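Local coordinates for protein streptomycin 3''-adenylyltransferase (Enterococcus faecalis, PDB 6SXJ) that catalyses ATP-dependent adenylylation of spectinomycin to 9-O-adenylylspectinomycin with release of diphosphate, and so mediates bacterial resistance to spectinomycin but not streptomycin, at residues P101-I107 / P122-S128; V52-L57 / I89-Q93; T182-L186 / A225-Y229. All blocks are in the same frame, centred on the assembly; numbering follows the deposited sequence.

Interaction 1: residues P101-I107 / P122-S128; sequences PPKQEFI and PQKELNS
Pro122, packed against Phe106, opens this antiparallel pairing, in which the outermost strand 125-126 lines up beside strand 103-108 at one margin of the mixed sheet of the nucleotidyltransferase domain. The Pro122 ring lies alongside Phe106, its CB 3.9 Å from Phe106 CD1, and it crosses Ile107 at about a right angle; Ile66 of helix 59-69 touches both Pro122 and Phe106. Lys124 follows. Its chain, bent from chi2 onward, lays CD against Lys103 CB, and NZ forms a salt bridge with Glu94; a second one, to Glu105, is less certain because Glu105 OE1 is modelled too close to Lys124 CE. The other oxygen of Glu105, OE2, accepts from Leu57 N.

Glu125 and Gln104 make the hydrogen-bonded pair: Gln104 N gives to Glu125 O at 2.8 Å, and Glu125 N returns to Gln104 O at 3.1 Å. Leu126 faces Lys103 in the adjoining non-hydrogen-bonded pair, their side chains side by side, while Pro102 O receives a CA-H...O contact from Leu126. That same oxygen accepts from Asn127 N at 3.1 Å. Gln104, extended with CG anti to its own N (chi1 170°), reaches over to the side chain of Asn127. The two amide planes stand 82° apart, and Asn127 ND2 donates within its own amide plane to Gln104 OE1 at 2.7 Å, in a nearly straight bond (170°).

Interaction 2: residues V52-L57 / I89-Q93; sequences VVSEPL and IIIQQ
Val53 and Ile91 form one of two parallel bridges that join strand 47-53 to strand 85-91; Val52 with Ile90 is the other, and the CA atoms of the two pairs are 4.9 and 5.1 Å apart. Two backbone bonds fix this register. Val53 N donates to Ile90 O at 3.0 Å, and Val53 O accepts from Gln92 N at 3.1 Å, two residues further along the partner, so that Val53 uses both its polar backbone atoms on the same neighbour. CA-H...O contacts from Val52 to Ile90 O and from Ile91 to Val53 O run alongside them.

The tight part is apolar and buried on both faces of the sheet. On one, Val52 CG2 meets Ile90 CG1 at 3.8 Å; chi1 of 51° sets this CG1 between the backbone N and carbonyl carbon of Ile90, and Leu130 and Leu134 of helix 130-139 pack on the same isoleucine. On the other, Val53 CG2 touches Ile89 CG2 at 3.7 Å as well as Ile91 CG1. Leu57, in the loop before helix 59-69, brings CD1 to 3.7 Å from Ile89 CD1.

Toward solvent the contact thins. Glu55 and Gln93 are exposed and contribute little; Pro56, also exposed, still crosses Ile91 at about a right angle, with its CG 3.6 Å from Ile91 CD1. Gln92 is partly exposed: its CB rests on Val52 CG1, while its extended chain carries NE2 to a hydrogen bond with a glycerol, probably from the crystallisation liquor.

Neighbouring parallel strands connected through helix 59-69 constitute a beta-alpha-beta unit, here within the nucleotidyltransferase domain.

Interaction 3: residues T182-L186 / A225-Y229; sequences TNSIL and AVRSY
Ala225, Thr182 and Leu186 have the most surface buried where helix 181-196 meets helix 216-229. The segment axes approach to 9.3 Å, with 126° between their N-to-C directions. Ala225 points its methyl group at the other helix, where CB lies 3.7 Å from Thr182 CG2 and 4.0 Å from Leu186 CG, so one small side chain sits against residues a helical turn apart.

Thr182 divides its contacts between its two branches. At chi1 -50°, OG1 lies beside the backbone N and CG2 anti to it; the methyl faces Ala225 while the hydroxyl reaches Ser228 OG at 3.2 Å, a hydrogen bond in which either group could be the donor. Trp236 NE1 adds a weak bond to the same Thr182 oxygen.

Leu186 spreads its two methyls along the facing helix: CD2 meets Val226 CG2 at 4.0 Å, their side chains at about a right angle, and CD1 meets Tyr229 CB at 4.0 Å. Lys203 from helix 203-212 also touches Leu186.

This is helix-helix packing between steeply crossed helices whose directions are nearer antiparallel than parallel, mostly apolar with one hydroxyl pair, within the helical aminoglycoside adenylyltransferase C-terminal domain.

In the fold
From the N terminus, interaction 2 comes first: strand 47-53 leads through helix 59-69 to strand 85-91, and the contact closes that crossover. Interaction 1 then closes a shorter loop containing helix 113-117, bringing 122-128 back to 101-107. Interaction 3 closes the last, a mainly helical excursion between 182-186 and 225-229. The three loops follow in series, neither nested nor crossed. Interactions 1 and 2, with centres 11 Å apart, share one sheet and meet directly, Glu105 N lying 2.9 Å from Ile89 O in a probable hydrogen bond. Interaction 3 ties two C-terminal-domain helices on the opposite side of the chain's centre, its own centre about 27 Å from that of interaction 1.

Interaction 1: residues P101-I107 / P122-S128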
loop_
_atom_site.group_PDB
_atom_site.type_symbol
_atom_site.label_atom_id
_atom_site.label_comp_id
_atom_site.label_asym_id
_atom_site.label_seq_id
_atom_site.Cartn_x
_atom_site.Cartn_y
_atom_site.Cartn_z
ATOM N N PRO A 101 -2.000 16.306 -3.405
ATOM C CA PRO A 101 -1.365 14.978 -3.423
ATOM C C PRO A 101 0.090 15.018 -3.893
ATOM O O PRO A 101 0.438 15.877 -4.697
ATOM C CB PRO A 101 -2.238 14.193 -4.404
ATOM C CG PRO A 101 -2.731 15.224 -5.368
ATOM C CD PRO A 101 -2.785 16.555 -4.628
ATOM N N PRO A 102 0.929 14.110 -3.395
ATOM C CA PRO A 102 2.360 14.188 -3.702
ATOM C C PRO A 102 2.709 13.540 -5.035
ATOM O O PRO A 102 1.946 12.766 -5.614
ATOM C CB PRO A 102 3.013 13.437 -2.534
ATOM C CG PRO A 102 1.970 12.443 -2.105
ATOM C CD PRO A 102 0.619 13.036 -2.429
ATOM N N LYS A 103 3.901 13.883 -5.515
ATOM C CA LYS A 103 4.412 13.324 -6.754
ATOM C C LYS A 103 5.070 11.968 -6.515
ATOM O O LYS A 103 5.808 11.772 -5.545
ATOM C CB LYS A 103 5.409 14.291 -7.394
ATOM C CG LYS A 103 4.775 15.560 -7.996
ATOM C CD LYS A 103 5.836 16.648 -8.198
ATOM C CE LYS A 103 5.265 18.057 -8.050
ATOM N NZ LYS A 103 6.189 18.967 -7.299
ATOM N N GLN A 104 4.797 11.041 -7.429
ATOM C CA GLN A 104 5.254 9.662 -7.373
ATOM C C GLN A 104 5.970 9.356 -8.679
ATOM O O GLN A 104 5.381 9.487 -9.756
ATOM C CB GLN A 104 4.068 8.714 -7.164
ATOM C CG GLN A 104 4.395 7.234 -7.331
ATOM C CD GLN A 104 3.186 6.344 -7.105
ATOM O OE1 GLN A 104 2.680 6.237 -5.985
ATOM N NE2 GLN A 104 2.713 5.703 -8.166
ATOM N N GLU A 105 7.231 8.925 -8.584
ATOM C CA GLU A 105 8.074 8.743 -9.761
ATOM C C GLU A 105 7.902 7.388 -10.427
ATOM O O GLU A 105 8.135 7.266 -11.634
ATOM C CB GLU A 105 9.549 8.916 -9.372
ATOM C CG GLU A 105 10.536 8.502 -10.462
ATOM C CD GLU A 105 10.575 9.497 -11.606
ATOM O OE1 GLU A 105 9.936 10.552 -11.487
ATOM O OE2 GLU A 105 11.250 9.243 -12.620
ATOM N N PHE A 106 7.535 6.362 -9.669
ATOM C CA PHE A 106 7.515 5.006 -10.191
ATOM C C PHE A 106 6.830 4.122 -9.168
ATOM O O PHE A 106 6.931 4.357 -7.960
ATOM C CB PHE A 106 8.933 4.496 -10.478
ATOM C CG PHE A 106 8.996 3.044 -10.858
ATOM C CD1 PHE A 106 8.796 2.654 -12.167
ATOM C CD2 PHE A 106 9.266 2.065 -9.902
ATOM C CE1 PHE A 106 8.856 1.323 -12.527
ATOM C CE2 PHE A 106 9.323 0.728 -10.255
ATOM C CZ PHE A 106 9.121 0.358 -11.573
ATOM N N ILE A 107 6.135 3.106 -9.662
ATOM C CA ILE A 107 5.493 2.127 -8.799
ATOM C C ILE A 107 5.648 0.757 -9.439
ATOM O O ILE A 107 5.251 0.562 -10.594
ATOM C CB ILE A 107 4.007 2.448 -8.565
ATOM C CG1 ILE A 107 3.312 1.286 -7.849
ATOM C CG2 ILE A 107 3.316 2.755 -9.893
ATOM C CD1 ILE A 107 3.693 1.151 -6.361
ATOM N N PRO A 122 5.253 3.094 -15.815
ATOM C CA PRO A 122 4.830 4.135 -14.868
ATOM C C PRO A 122 5.492 5.474 -15.168
ATOM O O PRO A 122 6.712 5.572 -15.312
ATOM C CB PRO A 122 5.258 3.569 -13.505
ATOM C CG PRO A 122 5.191 2.077 -13.697
ATOM C CD PRO A 122 5.662 1.853 -15.122
ATOM N N GLN A 123 4.665 6.506 -15.299
ATOM C CA GLN A 123 5.113 7.873 -15.505
ATOM C C GLN A 123 4.867 8.664 -14.230
ATOM O O GLN A 123 4.077 8.259 -13.371
ATOM C CB GLN A 123 4.382 8.521 -16.691
ATOM C CG GLN A 123 4.811 7.954 -18.036
ATOM C CD GLN A 123 6.320 7.944 -18.214
ATOM O OE1 GLN A 123 7.007 8.887 -17.822
ATOM N NE2 GLN A 123 6.844 6.868 -18.796
ATOM N N LYS A 124 5.555 9.795 -14.107
ATOM C CA LYS A 124 5.332 10.669 -12.964
ATOM C C LYS A 124 3.842 10.942 -12.825
ATOM O O LYS A 124 3.180 11.333 -13.788
ATOM C CB LYS A 124 6.101 11.981 -13.128
ATOM C CG LYS A 124 5.818 13.002 -12.026
ATOM C CD LYS A 124 6.435 12.601 -10.688
ATOM C CE LYS A 124 7.956 12.504 -10.738
ATOM N NZ LYS A 124 8.577 13.469 -11.704
ATOM N N GLU A 125 3.311 10.728 -11.626
ATOM C CA GLU A 125 1.892 10.942 -11.396
ATOM C C GLU A 125 1.690 11.454 -9.981
ATOM O O GLU A 125 2.592 11.401 -9.138
ATOM C CB GLU A 125 1.083 9.658 -11.623
ATOM C CG GLU A 125 1.758 8.409 -11.090
ATOM C CD GLU A 125 0.839 7.199 -11.068
ATOM O OE1 GLU A 125 -0.328 7.345 -10.636
ATOM O OE2 GLU A 125 1.291 6.099 -11.469
ATOM N N LEU A 126 0.485 11.951 -9.732
ATOM C CA LEU A 126 0.072 12.404 -8.416
ATOM C C LEU A 126 -0.742 11.288 -7.783
ATOM O O LEU A 126 -1.588 10.685 -8.450
ATOM C CB LEU A 126 -0.744 13.690 -8.510
ATOM C CG LEU A 126 0.046 14.977 -8.772
ATOM C CD1 LEU A 126 0.671 15.497 -7.480
ATOM C CD2 LEU A 126 1.119 14.789 -9.828
ATOM N N ASN A 127 -0.462 10.986 -6.518
ATOM C CA ASN A 127 -1.052 9.825 -5.853
ATOM C C ASN A 127 -1.445 10.240 -4.441
ATOM O O ASN A 127 -0.608 10.256 -3.533
ATOM C CB ASN A 127 -0.082 8.647 -5.837
ATOM C CG ASN A 127 -0.639 7.442 -5.104
ATOM O OD1 ASN A 127 -1.765 7.467 -4.602
ATOM N ND2 ASN A 127 0.156 6.374 -5.033
ATOM N N SER A 128 -2.727 10.556 -4.258
ATOM C CA SER A 128 -3.199 10.945 -2.936
ATOM C C SER A 128 -2.940 9.857 -1.904
ATOM O O SER A 128 -2.721 10.158 -0.726
ATOM C CB SER A 128 -4.690 11.276 -2.993
ATOM O OG SER A 128 -5.323 10.936 -1.774
#

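Interaction 2: residues V52-L57 / I89-Q93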
loop_
_atom_site.group_PDB
_atom_site.type_symbol
_atom_site.label_atom_id
_atom_site.label_comp_id
_atom_site.label_asym_id
_atom_site.label_seq_id
_atom_site.Cartn_x
_atom_site.Cartn_y
_atom_site.Cartn_z
ATOM N N VAL A 52 13.943 6.249 -2.284
ATOM C CA VAL A 52 14.120 7.678 -2.493
ATOM C C VAL A 52 15.327 7.892 -3.392
ATOM O O VAL A 52 16.391 7.304 -3.164
ATOM C CB VAL A 52 14.293 8.436 -1.166
ATOM C CG1 VAL A 52 14.437 9.931 -1.429
ATOM C CG2 VAL A 52 13.114 8.165 -0.247
ATOM N N VAL A 53 15.163 8.759 -4.391
ATOM C CA VAL A 53 16.173 9.032 -5.400
ATOM C C VAL A 53 16.370 10.540 -5.487
ATOM O O VAL A 53 15.598 11.326 -4.940
ATOM C CB VAL A 53 15.786 8.458 -6.778
ATOM C CG1 VAL A 53 15.777 6.940 -6.731
ATOM C CG2 VAL A 53 14.429 9.001 -7.220
ATOM N N SER A 54 17.432 10.935 -6.186
ATOM C CA SER A 54 17.758 12.346 -6.334
ATOM C C SER A 54 17.091 12.973 -7.552
ATOM O O SER A 54 16.551 14.079 -7.452
ATOM C CB SER A 54 19.276 12.520 -6.432
ATOM O OG SER A 54 19.871 12.547 -5.146
ATOM N N GLU A 55 17.120 12.295 -8.692
ATOM C CA GLU A 55 16.620 12.812 -9.955
ATOM C C GLU A 55 15.694 11.801 -10.607
ATOM O O GLU A 55 15.700 10.616 -10.250
ATOM C CB GLU A 55 17.770 13.135 -10.922
ATOM C CG GLU A 55 18.735 14.191 -10.424
ATOM C CD GLU A 55 20.176 13.819 -10.692
ATOM O OE1 GLU A 55 20.441 13.186 -11.738
ATOM O OE2 GLU A 55 21.040 14.161 -9.856
ATOM N N PRO A 56 14.892 12.233 -11.581
ATOM C CA PRO A 56 13.981 11.304 -12.258
ATOM C C PRO A 56 14.718 10.132 -12.887
ATOM O O PRO A 56 15.932 10.158 -13.106
ATOM C CB PRO A 56 13.309 12.175 -13.329
ATOM C CG PRO A 56 13.401 13.570 -12.796
ATOM C CD PRO A 56 14.703 13.627 -12.030
ATOM N N LEU A 57 13.955 9.085 -13.174
ATOM C CA LEU A 57 14.477 7.890 -13.814
ATOM C C LEU A 57 14.065 7.869 -15.278
ATOM O O LEU A 57 12.912 8.159 -15.617
ATOM C CB LEU A 57 13.966 6.632 -13.117
ATOM C CG LEU A 57 14.059 6.584 -11.592
ATOM C CD1 LEU A 57 13.802 5.160 -11.136
ATOM C CD2 LEU A 57 15.403 7.080 -11.107
ATOM N N ILE A 89 8.824 4.688 -5.664
ATOM C CA ILE A 89 9.990 5.554 -5.769
ATOM C C ILE A 89 9.514 6.998 -5.724
ATOM O O ILE A 89 8.615 7.387 -6.483
ATOM C CB ILE A 89 10.784 5.283 -7.062
ATOM C CG1 ILE A 89 11.164 3.804 -7.151
ATOM C CG2 ILE A 89 12.012 6.176 -7.124
ATOM C CD1 ILE A 89 11.995 3.447 -8.359
ATOM N N ILE A 90 10.116 7.787 -4.841
ATOM C CA ILE A 90 9.891 9.223 -4.796
ATOM C C ILE A 90 11.221 9.937 -4.985
ATOM O O ILE A 90 12.291 9.413 -4.646
ATOM C CB ILE A 90 9.226 9.668 -3.476
ATOM C CG1 ILE A 90 10.003 9.113 -2.275
ATOM C CG2 ILE A 90 7.772 9.222 -3.433
ATOM C CD1 ILE A 90 9.576 9.706 -0.957
ATOM N N ILE A 91 11.141 11.141 -5.550
ATOM C CA ILE A 91 12.270 12.056 -5.657
ATOM C C ILE A 91 12.245 12.953 -4.435
ATOM O O ILE A 91 11.205 13.537 -4.112
ATOM C CB ILE A 91 12.190 12.888 -6.949
ATOM C CG1 ILE A 91 12.032 11.969 -8.155
ATOM C CG2 ILE A 91 13.426 13.762 -7.095
ATOM C CD1 ILE A 91 12.322 12.633 -9.482
ATOM N N GLN A 92 13.380 13.058 -3.738
ATOM C CA GLN A 92 13.386 13.817 -2.493
ATOM C C GLN A 92 12.922 15.252 -2.723
ATOM O O GLN A 92 12.110 15.783 -1.958
ATOM C CB GLN A 92 14.776 13.806 -1.863
ATOM C CG GLN A 92 14.783 14.301 -0.431
ATOM C CD GLN A 92 16.187 14.509 0.107
ATOM O OE1 GLN A 92 17.162 14.005 -0.453
ATOM N NE2 GLN A 92 16.295 15.253 1.201
ATOM N N GLN A 93 13.440 15.898 -3.773
ATOM C CA GLN A 93 13.181 17.321 -3.970
ATOM C C GLN A 93 11.727 17.584 -4.339
ATOM O O GLN A 93 11.213 18.678 -4.084
ATOM C CB GLN A 93 14.112 17.873 -5.050
ATOM C CG GLN A 93 13.906 17.244 -6.424
ATOM C CD GLN A 93 14.359 18.143 -7.562
ATOM O OE1 GLN A 93 14.861 19.247 -7.336
ATOM N NE2 GLN A 93 14.179 17.674 -8.794
#

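Interaction 3: residues T182-L186 / A225-Y229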
loop_
_atom_site.group_PDB
_atom_site.type_symbol
_atom_site.label_atom_id
_atom_site.label_comp_id
_atom_site.label_asym_id
_atom_site.label_seq_id
_atom_site.Cartn_x
_atom_site.Cartn_y
_atom_site.Cartn_z
ATOM N N THR A 182 -14.044 -7.584 -0.634
ATOM C CA THR A 182 -13.299 -7.787 0.602
ATOM C C THR A 182 -12.306 -6.655 0.842
ATOM O O THR A 182 -12.186 -6.149 1.964
ATOM C CB THR A 182 -12.582 -9.141 0.571
ATOM O OG1 THR A 182 -13.507 -10.171 0.193
ATOM C CG2 THR A 182 -12.007 -9.457 1.939
ATOM N N ASN A 183 -11.572 -6.259 -0.199
ATOM C CA ASN A 183 -10.626 -5.159 -0.042
ATOM C C ASN A 183 -11.343 -3.897 0.425
ATOM O O ASN A 183 -10.928 -3.251 1.395
ATOM C CB ASN A 183 -9.887 -4.900 -1.358
ATOM C CG ASN A 183 -9.396 -6.174 -2.013
ATOM O OD1 ASN A 183 -10.137 -7.152 -2.122
ATOM N ND2 ASN A 183 -8.144 -6.168 -2.456
ATOM N N SER A 184 -12.444 -3.546 -0.245
ATOM C CA SER A 184 -13.115 -2.281 0.031
ATOM C C SER A 184 -13.656 -2.237 1.456
ATOM O O SER A 184 -13.482 -1.243 2.171
ATOM C CB SER A 184 -14.235 -2.064 -0.987
ATOM O OG SER A 184 -13.707 -1.701 -2.251
ATOM N N ILE A 185 -14.313 -3.313 1.890
ATOM C CA ILE A 185 -14.862 -3.344 3.244
ATOM C C ILE A 185 -13.756 -3.124 4.267
ATOM O O ILE A 185 -13.859 -2.266 5.150
ATOM C CB ILE A 185 -15.592 -4.674 3.502
ATOM C CG1 ILE A 185 -16.801 -4.819 2.584
ATOM C CG2 ILE A 185 -16.023 -4.761 4.956
ATOM C CD1 ILE A 185 -17.552 -6.120 2.770
ATOM N N LEU A 186 -12.687 -3.912 4.179
ATOM C CA LEU A 186 -11.651 -3.851 5.204
ATOM C C LEU A 186 -10.794 -2.601 5.070
ATOM O O LEU A 186 -10.310 -2.076 6.079
ATOM C CB LEU A 186 -10.784 -5.109 5.150
ATOM C CG LEU A 186 -11.578 -6.417 5.200
ATOM C CD1 LEU A 186 -10.776 -7.545 4.568
ATOM C CD2 LEU A 186 -11.973 -6.770 6.627
ATOM N N ALA A 225 -15.626 -10.882 5.332
ATOM C CA ALA A 225 -14.551 -10.325 4.518
ATOM C C ALA A 225 -13.181 -10.736 5.054
ATOM O O ALA A 225 -12.260 -11.003 4.273
ATOM C CB ALA A 225 -14.668 -8.800 4.465
ATOM N N VAL A 226 -13.028 -10.796 6.380
ATOM C CA VAL A 226 -11.766 -11.248 6.964
ATOM C C VAL A 226 -11.387 -12.613 6.401
ATOM O O VAL A 226 -10.258 -12.831 5.949
ATOM C CB VAL A 226 -11.865 -11.283 8.499
ATOM C CG1 VAL A 226 -10.591 -11.865 9.102
ATOM C CG2 VAL A 226 -12.142 -9.891 9.047
ATOM N N ARG A 227 -12.339 -13.548 6.411
ATOM C CA ARG A 227 -12.057 -14.909 5.966
ATOM C C ARG A 227 -11.534 -14.928 4.534
ATOM O O ARG A 227 -10.504 -15.549 4.245
ATOM C CB ARG A 227 -13.320 -15.765 6.089
ATOM C CG ARG A 227 -13.827 -15.940 7.516
ATOM C CD ARG A 227 -15.297 -16.336 7.561
ATOM N NE ARG A 227 -15.638 -17.365 6.581
ATOM C CZ ARG A 227 -16.833 -17.945 6.488
ATOM N NH1 ARG A 227 -17.809 -17.600 7.317
ATOM N NH2 ARG A 227 -17.052 -18.872 5.564
ATOM N N SER A 228 -12.235 -14.255 3.616
ATOM C CA SER A 228 -11.806 -14.239 2.219
ATOM C C SER A 228 -10.397 -13.674 2.079
ATOM O O SER A 228 -9.586 -14.192 1.302
ATOM C CB SER A 228 -12.798 -13.431 1.380
ATOM O OG SER A 228 -12.243 -13.056 0.130
ATOM N N TYR A 229 -10.085 -12.616 2.835
ATOM C CA TYR A 229 -8.741 -12.046 2.808
ATOM C C TYR A 229 -7.690 -13.078 3.201
ATOM O O TYR A 229 -6.543 -13.002 2.744
ATOM C CB TYR A 229 -8.688 -10.823 3.732
ATOM C CG TYR A 229 -7.306 -10.236 3.932
ATOM C CD1 TYR A 229 -6.659 -9.557 2.906
ATOM C CD2 TYR A 229 -6.652 -10.356 5.152
ATOM C CE1 TYR A 229 -5.398 -9.023 3.087
ATOM C CE2 TYR A 229 -5.390 -9.828 5.345
ATOM C CZ TYR A 229 -4.768 -9.161 4.310
ATOM O OH TYR A 229 -3.513 -8.634 4.504
#